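Local coordinates for protein glycosyl hydrolase family 88 (Pedobacter heparinus, PDB 3WIW) that acts as a heparin-specific unsaturated glucuronyl hydrolase, probably removing the unsaturated uronic acid from the non-reducing end of lyase-generated heparin fragments, at residues E344-P349 against F355-S360; D305-A310 against L374-Y379; D287-W292 against K338-D343; R45-Y50 against G76-T81. All coordinates share one frame; numbering follows the deposited sequence. Where two conformers were deposited one is given.

Contact 1 (E344-P349 against F355-S360); sequences EYLAKP and FILKHS
Phe355 enters the contact through its backbone, its O lying 3.4 Å from Ala347 CB while its ring turns off toward Pro373 and strand 55-59. Ile356 takes part in the first backbone hydrogen bond: Ala347 N donates to Ile356 O at 2.9 Å, and a water donating to both Ile356 O and Ala347 O gives that carbonyl a second grip. The Ile356 side chain runs alongside that of Leu346, pointing the same way, with Ile356 CG2 3.7 Å from Leu346 CD1. Leu357 faces Leu346 as a single non-hydrogen-bonded antiparallel pair, and its CA offers a C-H to Tyr345 O at 3.2 Å. Lys358 N closes the bridge, donating to Tyr345 O at 2.8 Å. Beyond it, a bend at chi3 (-73°) swings the amine of Lys358 across segment 344-349, where NZ makes a weak bond to Glu344 O and a better one to Asp343 O. His359, held through ND1 by Asp371, turns its ring edge to the face of Tyr345 in an offset edge-to-face pair (planes at 84°), with His359 CB 3.6 Å from Tyr345 CE1. Two backbone bonds thus pin the centre, and the carbonyls of Glu344, Tyr345 and Ile356 all find polar or polarised C-H neighbours, so a loop without regular strands still holds a defined antiparallel shape.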
loop_
_atom_site.group_PDB
_atom_site.type_symbol
_atom_site.label_atom_id
_atom_site.label_comp_id
_atom_site.label_asym_id
_atom_site.label_seq_id
_atom_site.Cartn_x
_atom_site.Cartn_y
_atom_site.Cartn_z
ATOM N N GLU A 344 -19.315 3.449 -10.353
ATOM C CA GLU A 344 -18.739 2.184 -10.773
ATOM C C GLU A 344 -17.806 1.608 -9.711
ATOM O O GLU A 344 -17.766 0.390 -9.530
ATOM C CB GLU A 344 -17.948 2.405 -12.055
ATOM C CG GLU A 344 -17.347 1.141 -12.641
ATOM C CD GLU A 344 -16.556 1.413 -13.921
ATOM O OE1 GLU A 344 -16.408 2.596 -14.316
ATOM O OE2 GLU A 344 -16.066 0.445 -14.536
ATOM N N TYR A 345 -17.065 2.474 -9.003
ATOM C CA TYR A 345 -16.053 2.041 -8.029
ATOM C C TYR A 345 -16.355 2.320 -6.560
ATOM O O TYR A 345 -15.864 1.616 -5.682
ATOM C CB TYR A 345 -14.669 2.594 -8.397
ATOM C CG TYR A 345 -14.077 1.875 -9.576
ATOM C CD1 TYR A 345 -13.339 0.711 -9.406
ATOM C CD2 TYR A 345 -14.290 2.328 -10.863
ATOM C CE1 TYR A 345 -12.801 0.027 -10.481
ATOM C CE2 TYR A 345 -13.753 1.649 -11.963
ATOM C CZ TYR A 345 -13.032 0.487 -11.761
ATOM O OH TYR A 345 -12.499 -0.217 -12.814
ATOM N N LEU A 346 -17.152 3.347 -6.295
ATOM C CA LEU A 346 -17.390 3.768 -4.921
ATOM C C LEU A 346 -18.706 3.188 -4.422
ATOM O O LEU A 346 -19.777 3.467 -4.984
ATOM C CB LEU A 346 -17.426 5.298 -4.833
ATOM C CG LEU A 346 -17.667 5.887 -3.448
ATOM C CD1 LEU A 346 -16.410 5.711 -2.601
ATOM C CD2 LEU A 346 -18.025 7.331 -3.524
ATOM N N ALA A 347 -18.640 2.369 -3.379
ATOM C CA ALA A 347 -19.853 1.778 -2.801
ATOM C C ALA A 347 -20.858 2.826 -2.339
ATOM O O ALA A 347 -20.484 3.895 -1.844
ATOM C CB ALA A 347 -19.464 0.922 -1.616
ATOM N N LYS A 348 -22.142 2.508 -2.457
ATOM C CA LYS A 348 -23.165 3.362 -1.864
ATOM C C LYS A 348 -23.185 3.155 -0.361
ATOM O O LYS A 348 -22.879 2.061 0.115
ATOM C CB LYS A 348 -24.526 3.005 -2.437
ATOM C CG LYS A 348 -24.588 3.314 -3.889
ATOM C CD LYS A 348 -25.868 2.792 -4.548
ATOM C CE LYS A 348 -25.808 2.952 -6.060
ATOM N NZ LYS A 348 -24.771 2.091 -6.725
ATOM N N PRO A 349 -23.569 4.192 0.396
ATOM C CA PRO A 349 -23.620 4.064 1.857
ATOM C C PRO A 349 -24.435 2.860 2.277
ATOM O O PRO A 349 -25.549 2.653 1.798
ATOM C CB PRO A 349 -24.334 5.340 2.294
ATOM C CG PRO A 349 -24.011 6.327 1.235
ATOM C CD PRO A 349 -23.910 5.553 -0.053
ATOM N N PHE A 355 -17.235 -1.801 2.962
ATOM C CA PHE A 355 -16.018 -1.385 2.290
ATOM C C PHE A 355 -16.292 -0.159 1.429
ATOM O O PHE A 355 -17.406 0.040 0.944
ATOM C CB PHE A 355 -15.467 -2.492 1.409
ATOM C CG PHE A 355 -14.923 -3.663 2.169
ATOM C CD1 PHE A 355 -13.630 -3.639 2.672
ATOM C CD2 PHE A 355 -15.696 -4.798 2.385
ATOM C CE1 PHE A 355 -13.099 -4.733 3.374
ATOM C CE2 PHE A 355 -15.184 -5.892 3.073
ATOM C CZ PHE A 355 -13.882 -5.867 3.576
ATOM N N ILE A 356 -15.262 0.630 1.187
ATOM C CA ILE A 356 -15.418 1.900 0.482
ATOM C C ILE A 356 -15.385 1.721 -1.050
ATOM O O ILE A 356 -16.257 2.215 -1.739
ATOM C CB ILE A 356 -14.347 2.897 0.944
ATOM C CG1 ILE A 356 -14.521 3.199 2.452
ATOM C CG2 ILE A 356 -14.409 4.174 0.124
ATOM C CD1 ILE A 356 -13.374 3.938 3.102
ATOM N N LEU A 357 -14.387 1.012 -1.578
ATOM C CA LEU A 357 -14.253 0.768 -3.014
ATOM C C LEU A 357 -14.627 -0.657 -3.404
ATOM O O LEU A 357 -14.640 -1.577 -2.573
ATOM C CB LEU A 357 -12.818 1.010 -3.458
ATOM C CG LEU A 357 -12.287 2.435 -3.369
ATOM C CD1 LEU A 357 -10.872 2.484 -3.950
ATOM C CD2 LEU A 357 -13.192 3.409 -4.090
ATOM N N LYS A 358 -14.922 -0.816 -4.691
ATOM C CA LYS A 358 -15.170 -2.121 -5.304
ATOM C C LYS A 358 -14.047 -2.482 -6.283
ATOM O O LYS A 358 -13.175 -1.656 -6.584
ATOM C CB LYS A 358 -16.490 -2.057 -6.062
ATOM C CG LYS A 358 -17.679 -1.808 -5.144
ATOM C CD LYS A 358 -18.982 -1.580 -5.929
ATOM C CE LYS A 358 -19.032 -0.216 -6.625
ATOM N NZ LYS A 358 -20.205 -0.128 -7.561
ATOM N N HIS A 359 -14.046 -3.724 -6.767
ATOM C CA HIS A 359 -13.263 -4.092 -7.975
ATOM C C HIS A 359 -11.740 -4.142 -7.819
ATOM O O HIS A 359 -11.022 -3.627 -8.683
ATOM C CB HIS A 359 -13.614 -3.213 -9.188
ATOM C CG HIS A 359 -15.079 -3.097 -9.462
ATOM N ND1 HIS A 359 -15.905 -4.191 -9.626
ATOM C CD2 HIS A 359 -15.862 -2.005 -9.625
ATOM C CE1 HIS A 359 -17.134 -3.772 -9.884
ATOM N NE2 HIS A 359 -17.136 -2.447 -9.858
ATOM N N SER A 360 -11.249 -4.738 -6.732
ATOM C CA SER A 360 -9.836 -5.115 -6.653
ATOM C C SER A 360 -9.625 -6.584 -7.009
ATOM O O SER A 360 -10.585 -7.370 -7.041
ATOM C CB SER A 360 -9.246 -4.822 -5.272
ATOM O OG SER A 360 -9.107 -3.424 -5.106
HETATM O O HOH W 1 -22.003 2.325 -6.262
HETATM O O HOH W 2 -18.134 3.691 -0.133
#

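Contact 2 (D305-A310 against L374-Y379); sequences DASAAA and LNYADY
Ser307 and Ala377 bring two helices together, their CA atoms only 4.1 Å apart. The apolar part rests on small side chains: Ala377 CB sits 3.8 Å from both CA and CB of Ser307, and one turn further on Ala310 CB comes within 3.8 Å of Ala377 O. With only these small side chains where the backbones come closest, segments 306-310 and 375-379 run 8.3 Å apart, axis to axis, and 26° from parallel. In the aromatic part, Tyr376 CG stands between the backbone N and the carbonyl carbon (chi1 49°), which brings the ring round beside Ser307, so that the edge at CE1 meets Ser307 OG at 3.6 Å; Leu374 CB lies over the centre of one ring face. The polar part gathers at the start of helix 306-322, where Asp305 is the N-cap. Ser307 OG donates to Asp305 OD1 at 2.8 Å on the syn side, though 28° out of the carboxylate plane, a weaker capping bond comes from Ser307 N, and Arg246 reaches both Asp305 and Ser307. An alanine at Ser307 would remove the hydroxyl, which would probably leave Asp305 OD1 and Arg246 without the partner they share. Such near-parallel helices are consistent with neighbouring inner helices of the alpha6/alpha6 barrel, their N-terminal ends turned to the predicted substrate site, where Arg246 lies about 3 Å from Tyr376, side chain to side chain.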
loop_
_atom_site.group_PDB
_atom_site.type_symbol
_atom_site.label_atom_id
_atom_site.label_comp_id
_atom_site.label_asym_id
_atom_site.label_seq_id
_atom_site.Cartn_x
_atom_site.Cartn_y
_atom_site.Cartn_z
ATOM N N ASP A 305 -7.972 -3.668 -11.422
ATOM C CA ASP A 305 -7.563 -3.771 -10.029
ATOM C C ASP A 305 -7.549 -2.381 -9.406
ATOM O O ASP A 305 -6.548 -1.616 -9.519
ATOM C CB ASP A 305 -6.181 -4.437 -9.927
ATOM C CG ASP A 305 -5.718 -4.603 -8.492
ATOM O OD1 ASP A 305 -6.586 -4.559 -7.569
ATOM O OD2 ASP A 305 -4.494 -4.787 -8.270
ATOM N N ALA A 306 -8.648 -2.061 -8.724
ATOM C CA ALA A 306 -8.778 -0.759 -8.084
ATOM C C ALA A 306 -7.654 -0.510 -7.073
ATOM O O ALA A 306 -7.221 0.629 -6.922
ATOM C CB ALA A 306 -10.128 -0.610 -7.407
ATOM N N SER A 307 -7.172 -1.545 -6.370
ATOM C CA SER A 307 -6.136 -1.344 -5.356
ATOM C C SER A 307 -4.875 -0.777 -6.003
ATOM O O SER A 307 -4.253 0.145 -5.463
ATOM C CB SER A 307 -5.856 -2.645 -4.597
ATOM O OG SER A 307 -5.179 -3.605 -5.386
ATOM N N ALA A 308 -4.500 -1.297 -7.173
ATOM C CA ALA A 308 -3.346 -0.761 -7.897
ATOM C C ALA A 308 -3.576 0.710 -8.249
ATOM O O ALA A 308 -2.650 1.531 -8.145
ATOM C CB ALA A 308 -3.054 -1.585 -9.147
ATOM N N ALA A 309 -4.780 1.039 -8.741
ATOM C CA ALA A 309 -5.112 2.432 -9.075
ATOM C C ALA A 309 -4.952 3.327 -7.853
ATOM O O ALA A 309 -4.417 4.428 -7.977
ATOM C CB ALA A 309 -6.517 2.549 -9.604
ATOM N N ALA A 310 -5.440 2.889 -6.687
ATOM C CA ALA A 310 -5.394 3.732 -5.493
ATOM C C ALA A 310 -3.943 3.984 -5.059
ATOM O O ALA A 310 -3.592 5.115 -4.680
ATOM C CB ALA A 310 -6.195 3.101 -4.376
ATOM N N LEU A 374 -11.186 -4.730 -1.181
ATOM C CA LEU A 374 -10.063 -5.153 -0.365
ATOM C C LEU A 374 -9.704 -4.028 0.573
ATOM O O LEU A 374 -9.686 -2.850 0.192
ATOM C CB LEU A 374 -8.885 -5.540 -1.253
ATOM C CG LEU A 374 -8.835 -7.055 -1.592
ATOM C CD1 LEU A 374 -7.989 -7.321 -2.824
ATOM C CD2 LEU A 374 -8.258 -7.786 -0.351
ATOM N N ASN A 375 -9.408 -4.383 1.820
ATOM C CA ASN A 375 -9.128 -3.375 2.824
ATOM C C ASN A 375 -7.984 -2.418 2.453
ATOM O O ASN A 375 -8.079 -1.209 2.709
ATOM C CB ASN A 375 -8.953 -4.009 4.207
ATOM C CG ASN A 375 -7.854 -5.083 4.276
ATOM O OD1 ASN A 375 -7.010 -5.230 3.370
ATOM N ND2 ASN A 375 -7.857 -5.841 5.376
ATOM N N TYR A 376 -6.958 -2.902 1.761
ATOM C CA TYR A 376 -5.869 -2.000 1.390
ATOM C C TYR A 376 -6.217 -1.066 0.244
ATOM O O TYR A 376 -5.654 0.027 0.162
ATOM C CB TYR A 376 -4.555 -2.724 1.122
ATOM C CG TYR A 376 -4.623 -3.924 0.192
ATOM C CD1 TYR A 376 -4.480 -3.780 -1.194
ATOM C CD2 TYR A 376 -4.779 -5.215 0.707
ATOM C CE1 TYR A 376 -4.505 -4.881 -2.036
ATOM C CE2 TYR A 376 -4.794 -6.342 -0.125
ATOM C CZ TYR A 376 -4.655 -6.159 -1.501
ATOM O OH TYR A 376 -4.641 -7.236 -2.361
ATOM N N ALA A 377 -7.156 -1.450 -0.627
ATOM C CA ALA A 377 -7.640 -0.487 -1.631
ATOM C C ALA A 377 -8.252 0.709 -0.916
ATOM O O ALA A 377 -7.985 1.861 -1.270
ATOM C CB ALA A 377 -8.638 -1.114 -2.552
ATOM N N ASP A 378 -9.035 0.452 0.128
ATOM C CA ASP A 378 -9.674 1.545 0.854
ATOM C C ASP A 378 -8.634 2.424 1.566
ATOM O O ASP A 378 -8.773 3.662 1.563
ATOM C CB ASP A 378 -10.671 1.026 1.894
ATOM C CG ASP A 378 -11.876 0.324 1.292
ATOM O OD1 ASP A 378 -12.049 0.307 0.057
ATOM O OD2 ASP A 378 -12.705 -0.181 2.079
ATOM N N TYR A 379 -7.607 1.807 2.159
ATOM C CA TYR A 379 -6.588 2.527 2.881
ATOM C C TYR A 379 -5.865 3.492 1.947
ATOM O O TYR A 379 -5.767 4.702 2.235
ATOM C CB TYR A 379 -5.626 1.505 3.462
ATOM C CG TYR A 379 -4.442 2.127 4.157
ATOM C CD1 TYR A 379 -4.505 2.525 5.509
ATOM C CD2 TYR A 379 -3.220 2.310 3.475
ATOM C CE1 TYR A 379 -3.391 3.069 6.150
ATOM C CE2 TYR A 379 -2.105 2.866 4.115
ATOM C CZ TYR A 379 -2.203 3.235 5.451
ATOM O OH TYR A 379 -1.134 3.759 6.121
#

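Contact 3 (D287-W292 against K338-D343)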
loop_
_atom_site.group_PDB
_atom_site.type_symbol
_atom_site.label_atom_id
_atom_site.label_comp_id
_atom_site.label_asym_id
_atom_site.label_seq_id
_atom_site.Cartn_x
_atom_site.Cartn_y
_atom_site.Cartn_z
ATOM N N ASP A 287 -9.897 4.943 -18.519
ATOM C CA ASP A 287 -10.351 5.469 -17.227
ATOM C C ASP A 287 -9.267 5.377 -16.147
ATOM O O ASP A 287 -9.522 5.725 -15.001
ATOM C CB ASP A 287 -11.641 4.787 -16.754
ATOM C CG ASP A 287 -11.477 3.308 -16.462
ATOM O OD1 ASP A 287 -10.340 2.809 -16.372
ATOM O OD2 ASP A 287 -12.518 2.648 -16.286
ATOM N N LYS A 288 -8.080 4.888 -16.512
ATOM C CA LYS A 288 -6.886 4.881 -15.658
ATOM C C LYS A 288 -6.935 3.921 -14.474
ATOM O O LYS A 288 -6.111 4.030 -13.574
ATOM C CB LYS A 288 -6.511 6.307 -15.226
ATOM C CG LYS A 288 -6.203 7.175 -16.439
ATOM C CD LYS A 288 -5.888 8.606 -16.085
ATOM C CE LYS A 288 -5.464 9.359 -17.315
ATOM N NZ LYS A 288 -6.606 9.406 -18.270
ATOM N N ILE A 289 -7.849 2.948 -14.496
ATOM C CA ILE A 289 -7.818 1.881 -13.509
ATOM C C ILE A 289 -7.132 0.678 -14.156
ATOM O O ILE A 289 -7.656 0.122 -15.119
ATOM C CB ILE A 289 -9.215 1.487 -13.021
ATOM C CG1 ILE A 289 -10.044 2.720 -12.664
ATOM C CG2 ILE A 289 -9.083 0.490 -11.855
ATOM C CD1 ILE A 289 -9.367 3.658 -11.641
ATOM N N PRO A 290 -5.927 0.332 -13.698
ATOM C CA PRO A 290 -5.177 -0.680 -14.466
ATOM C C PRO A 290 -5.853 -2.040 -14.585
ATOM O O PRO A 290 -6.609 -2.458 -13.709
ATOM C CB PRO A 290 -3.870 -0.842 -13.660
ATOM C CG PRO A 290 -3.722 0.475 -12.937
ATOM C CD PRO A 290 -5.134 0.873 -12.575
ATOM N N LEU A 291 -5.579 -2.731 -15.689
ATOM C CA LEU A 291 -5.813 -4.174 -15.738
ATOM C C LEU A 291 -5.019 -4.842 -14.621
ATOM O O LEU A 291 -3.994 -4.331 -14.187
ATOM C CB LEU A 291 -5.329 -4.698 -17.075
ATOM C CG LEU A 291 -5.813 -3.931 -18.314
ATOM C CD1 LEU A 291 -5.222 -4.585 -19.587
ATOM C CD2 LEU A 291 -7.342 -3.814 -18.344
ATOM N N TRP A 292 -5.445 -6.016 -14.175
ATOM C CA TRP A 292 -4.761 -6.612 -13.036
ATOM C C TRP A 292 -3.284 -6.923 -13.350
ATOM O O TRP A 292 -2.431 -6.924 -12.457
ATOM C CB TRP A 292 -5.515 -7.862 -12.563
ATOM C CG TRP A 292 -5.395 -8.989 -13.531
ATOM C CD1 TRP A 292 -6.149 -9.184 -14.670
ATOM C CD2 TRP A 292 -4.448 -10.056 -13.494
ATOM N NE1 TRP A 292 -5.691 -10.307 -15.345
ATOM C CE2 TRP A 292 -4.651 -10.859 -14.635
ATOM C CE3 TRP A 292 -3.425 -10.401 -12.600
ATOM C CZ2 TRP A 292 -3.882 -12.014 -14.884
ATOM C CZ3 TRP A 292 -2.660 -11.548 -12.849
ATOM C CH2 TRP A 292 -2.890 -12.326 -13.988
ATOM N N LYS A 338 -11.175 10.544 -9.651
ATOM C CA LYS A 338 -12.521 10.773 -10.139
ATOM C C LYS A 338 -13.177 9.461 -10.569
ATOM O O LYS A 338 -14.356 9.252 -10.298
ATOM C CB LYS A 338 -12.514 11.802 -11.253
ATOM C CG LYS A 338 -12.320 13.204 -10.715
ATOM C CD LYS A 338 -12.101 14.226 -11.820
ATOM C CE LYS A 338 -12.090 15.626 -11.245
ATOM N NZ LYS A 338 -11.912 16.660 -12.290
ATOM N N THR A 339 -12.433 8.570 -11.222
ATOM C CA THR A 339 -12.972 7.255 -11.584
ATOM C C THR A 339 -13.280 6.394 -10.353
ATOM O O THR A 339 -14.358 5.779 -10.258
ATOM C CB THR A 339 -12.029 6.499 -12.552
ATOM O OG1 THR A 339 -11.860 7.260 -13.755
ATOM C CG2 THR A 339 -12.609 5.129 -12.921
ATOM N N LEU A 340 -12.341 6.340 -9.413
ATOM C CA LEU A 340 -12.547 5.563 -8.197
ATOM C C LEU A 340 -13.716 6.068 -7.367
ATOM O O LEU A 340 -14.327 5.292 -6.635
ATOM C CB LEU A 340 -11.277 5.521 -7.340
ATOM C CG LEU A 340 -10.144 4.676 -7.920
ATOM C CD1 LEU A 340 -9.004 4.741 -6.924
ATOM C CD2 LEU A 340 -10.533 3.204 -8.144
ATOM N N SER A 341 -14.031 7.361 -7.494
ATOM C CA SER A 341 -15.097 7.997 -6.726
ATOM C C SER A 341 -16.456 7.949 -7.424
ATOM O O SER A 341 -17.455 8.411 -6.864
ATOM C CB SER A 341 -14.740 9.454 -6.417
ATOM O OG SER A 341 -13.509 9.538 -5.727
ATOM N N SER A 342 -16.487 7.411 -8.643
ATOM C CA SER A 342 -17.720 7.293 -9.413
ATOM C C SER A 342 -18.543 6.092 -8.931
ATOM O O SER A 342 -18.059 5.237 -8.205
ATOM C CB SER A 342 -17.395 7.162 -10.907
ATOM O OG SER A 342 -16.899 5.884 -11.231
ATOM N N ASP A 343 -19.791 6.015 -9.375
ATOM C CA ASP A 343 -20.684 4.925 -9.004
ATOM C C ASP A 343 -20.101 3.553 -9.286
ATOM O O ASP A 343 -20.354 2.615 -8.549
ATOM C CB ASP A 343 -22.002 5.076 -9.798
ATOM C CG ASP A 343 -22.958 3.884 -9.625
ATOM O OD1 ASP A 343 -22.887 2.889 -10.398
ATOM O OD2 ASP A 343 -23.781 3.934 -8.688
#
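Thr339 and Ile289 reach toward each other tip to tip, with the methyl Thr339 CG2 set 3.5 Å from Ile289 CG1. The threonine is turned so that CG2 lies anti to its backbone N while OG1 falls beside it (chi1 -60°), and its two branches accordingly serve different partners. CG2 takes the isoleucine; OG1 faces the backbone of the loop, 3.1 Å from Asp287 O, although Asp335 O also lies near enough to compete for the one hydroxyl proton. Against the same threonine the side chain of Asp287 crosses at about a right angle, with Asp287 CB 3.9 Å from Thr339 OG1. The isoleucine has a second neighbour: its CD1 slants across Leu340, meeting CD2 of that residue at 3.7 Å, so Ile289 is wedged over two successive residues at the end of helix 327-340. What aims Ile289 is the loop itself. Asp287 OD1 accepts from Ile289 N at 3.1 Å in a straight bond (168°) that comes from above the carboxylate plane, and the same oxygen is salt-bridged to Arg304. An alanine in place of Asp287 would probably cost the loop this brace, leaving Ile289 N and Arg304 without their common acceptor and Ile289 less firmly set against the helix. On the helix side, Ser342 OG meets a lone pair of Thr339 O at 2.7 Å, and Ser342 N donates to the same oxygen. The loop motif is an Asx turn, used here to seat the segment preceding helix 306-322 on the C-terminal end of helix 327-340.

Contact 4 (R45-Y50 against G76-T81); sequences RAAQTY and GFFPGT
Phe78 carries nearly all of this contact, its ring tip reaching Ala46 and Ala47 across a gap in which the nearest CA atoms, those of Ala47 and Phe78, stay 9.1 Å apart. CG of Phe78 lies anti to the backbone N (chi1 -179°), which carries the ring toward helix 30-49. In the tight part, the methyl Ala46 CB touches Phe78 CE1 and CZ alike, each at 3.6 Å, approaching the ring obliquely. The backbone of the next residue stands at the rim, Ala47 N lying in the ring plane 3.9 Å from CZ of Phe78, and Ala47 CB adds a more distant touch. The meeting is wholly apolar in its side chains, and two successive alanines give the tip of the phenyl ring a shallow seat.

Away from this seat the packing thins quickly. The Tyr50 side chain comes no nearer than 4.8 Å to segment 76-81; its ring edge rests instead on Ala46 CB, and its OH bonds to Gln353 O. Arg45, Gln48 and Thr49 belong to the solvent side, where Thr49 OG1 donates to Arg45 O at 2.8 Å and so spends its hydroxyl on its own helix. Thr81 OG1, buried, does likewise with Phe77 O at 2.9 Å, from above the carbonyl plane. Around the seat, Phe101 of helix 92-103 meets the Phe78 ring edge-to-face and also touches Ala47. Asn55 and Pro56 of strand 55-59 pack on Phe78, and Phe354 leans on Ala46, so helices 30-49 and 92-103 and that strand all meet round this one side chain of helix 77-89.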
loop_
_atom_site.group_PDB
_atom_site.type_symbol
_atom_site.label_atom_id
_atom_site.label_comp_id
_atom_site.label_asym_id
_atom_site.label_seq_id
_atom_site.Cartn_x
_atom_site.Cartn_y
_atom_site.Cartn_z
ATOM N N ARG A 45 -20.093 2.500 10.091
ATOM C CA ARG A 45 -20.830 1.248 10.144
ATOM C C ARG A 45 -19.881 0.052 10.291
ATOM O O ARG A 45 -20.178 -0.886 11.035
ATOM C CB ARG A 45 -21.669 1.076 8.874
ATOM C CG ARG A 45 -22.740 2.138 8.637
ATOM C CD ARG A 45 -23.864 2.076 9.640
ATOM N NE ARG A 45 -24.540 0.778 9.761
ATOM C CZ ARG A 45 -25.514 0.316 8.971
ATOM N NH1 ARG A 45 -25.951 0.999 7.916
ATOM N NH2 ARG A 45 -26.055 -0.868 9.232
ATOM N N ALA A 46 -18.762 0.057 9.564
ATOM C CA ALA A 46 -17.790 -1.031 9.679
ATOM C C ALA A 46 -17.293 -1.189 11.120
ATOM O O ALA A 46 -17.238 -2.303 11.657
ATOM C CB ALA A 46 -16.624 -0.798 8.744
ATOM N N ALA A 47 -16.932 -0.075 11.749
ATOM C CA ALA A 47 -16.370 -0.140 13.105
ATOM C C ALA A 47 -17.415 -0.589 14.143
ATOM O O ALA A 47 -17.067 -1.136 15.177
ATOM C CB ALA A 47 -15.755 1.194 13.479
ATOM N N GLN A 48 -18.697 -0.343 13.857
ATOM C CA GLN A 48 -19.816 -0.791 14.691
ATOM C C GLN A 48 -20.078 -2.282 14.502
ATOM O O GLN A 48 -20.588 -2.954 15.395
ATOM C CB GLN A 48 -21.088 -0.020 14.318
ATOM C CG GLN A 48 -21.084 1.442 14.773
ATOM C CD GLN A 48 -22.160 2.295 14.121
ATOM O OE1 GLN A 48 -22.827 1.883 13.160
ATOM N NE2 GLN A 48 -22.323 3.504 14.632
ATOM N N THR A 49 -19.736 -2.793 13.327
ATOM C CA THR A 49 -20.105 -4.151 12.938
ATOM C C THR A 49 -19.007 -5.200 13.209
ATOM O O THR A 49 -19.279 -6.273 13.775
ATOM C CB THR A 49 -20.495 -4.159 11.445
ATOM O OG1 THR A 49 -21.625 -3.301 11.253
ATOM C CG2 THR A 49 -20.869 -5.541 10.976
ATOM N N TYR A 50 -17.780 -4.916 12.773
ATOM C CA TYR A 50 -16.660 -5.832 12.956
ATOM C C TYR A 50 -16.081 -5.744 14.366
ATOM O O TYR A 50 -16.355 -4.791 15.115
ATOM C CB TYR A 50 -15.587 -5.597 11.858
ATOM C CG TYR A 50 -16.209 -5.694 10.485
ATOM C CD1 TYR A 50 -16.730 -6.897 10.043
ATOM C CD2 TYR A 50 -16.336 -4.577 9.661
ATOM C CE1 TYR A 50 -17.360 -7.002 8.823
ATOM C CE2 TYR A 50 -16.983 -4.667 8.413
ATOM C CZ TYR A 50 -17.489 -5.891 8.014
ATOM O OH TYR A 50 -18.145 -6.012 6.809
ATOM N N GLY A 76 -3.595 -4.752 9.448
ATOM C CA GLY A 76 -3.393 -3.374 9.858
ATOM C C GLY A 76 -4.116 -2.342 9.022
ATOM O O GLY A 76 -4.216 -1.184 9.458
ATOM N N PHE A 77 -4.604 -2.702 7.826
ATOM C CA PHE A 77 -5.179 -1.696 6.940
ATOM C C PHE A 77 -6.462 -1.059 7.464
ATOM O O PHE A 77 -6.602 0.150 7.396
ATOM C CB PHE A 77 -5.408 -2.251 5.532
ATOM C CG PHE A 77 -4.122 -2.526 4.798
ATOM C CD1 PHE A 77 -3.268 -1.473 4.442
ATOM C CD2 PHE A 77 -3.767 -3.826 4.459
ATOM C CE1 PHE A 77 -2.092 -1.700 3.730
ATOM C CE2 PHE A 77 -2.580 -4.078 3.761
ATOM C CZ PHE A 77 -1.729 -3.014 3.407
ATOM N N PHE A 78 -7.402 -1.845 7.988
ATOM C CA PHE A 78 -8.665 -1.283 8.477
ATOM C C PHE A 78 -8.461 -0.241 9.600
ATOM O O PHE A 78 -8.970 0.872 9.477
ATOM C CB PHE A 78 -9.636 -2.369 8.885
ATOM C CG PHE A 78 -10.947 -1.840 9.370
ATOM C CD1 PHE A 78 -11.810 -1.169 8.500
ATOM C CD2 PHE A 78 -11.323 -2.004 10.690
ATOM C CE1 PHE A 78 -13.023 -0.681 8.947
ATOM C CE2 PHE A 78 -12.534 -1.522 11.154
ATOM C CZ PHE A 78 -13.397 -0.858 10.284
ATOM N N PRO A 79 -7.669 -0.553 10.657
ATOM C CA PRO A 79 -7.447 0.531 11.628
ATOM C C PRO A 79 -6.757 1.747 10.988
ATOM O O PRO A 79 -7.090 2.880 11.322
ATOM C CB PRO A 79 -6.593 -0.111 12.725
ATOM C CG PRO A 79 -6.177 -1.452 12.208
ATOM C CD PRO A 79 -7.146 -1.848 11.117
ATOM N N GLY A 80 -5.843 1.531 10.050
ATOM C CA GLY A 80 -5.235 2.641 9.341
ATOM C C GLY A 80 -6.250 3.488 8.602
ATOM O O GLY A 80 -6.179 4.723 8.606
ATOM N N THR A 81 -7.208 2.829 7.962
ATOM C CA THR A 81 -8.264 3.519 7.217
ATOM C C THR A 81 -9.132 4.349 8.160
ATOM O O THR A 81 -9.540 5.477 7.825
ATOM C CB THR A 81 -9.093 2.518 6.398
ATOM O OG1 THR A 81 -8.182 1.732 5.622
ATOM C CG2 THR A 81 -10.055 3.238 5.459
#

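Along the chain contact 4 closes first, joining helices 30-49 and 77-89; contacts 2 and 3 then interleave, and contact 1 nests inside contact 2. Contacts 1, 2 and 3 cluster, centres 10 to 11 Å apart: Asp378 bonds to the backbone N of Ile356, Asp305 N to Pro290 O, and Asp343 forms a salt bridge to Lys348. Contact 4 touches contact 2 where Phe77 and Thr81 pack on Tyr376 and Tyr379, and contact 1 where Thr81 meets Ile356; its centre lies about 15 Å from those of contacts 1 and 2 and about 23 Å from that of contact 3. Loops before helix 306-322 and after helix 327-340 are thus tied to the helix starts near the predicted substrate site.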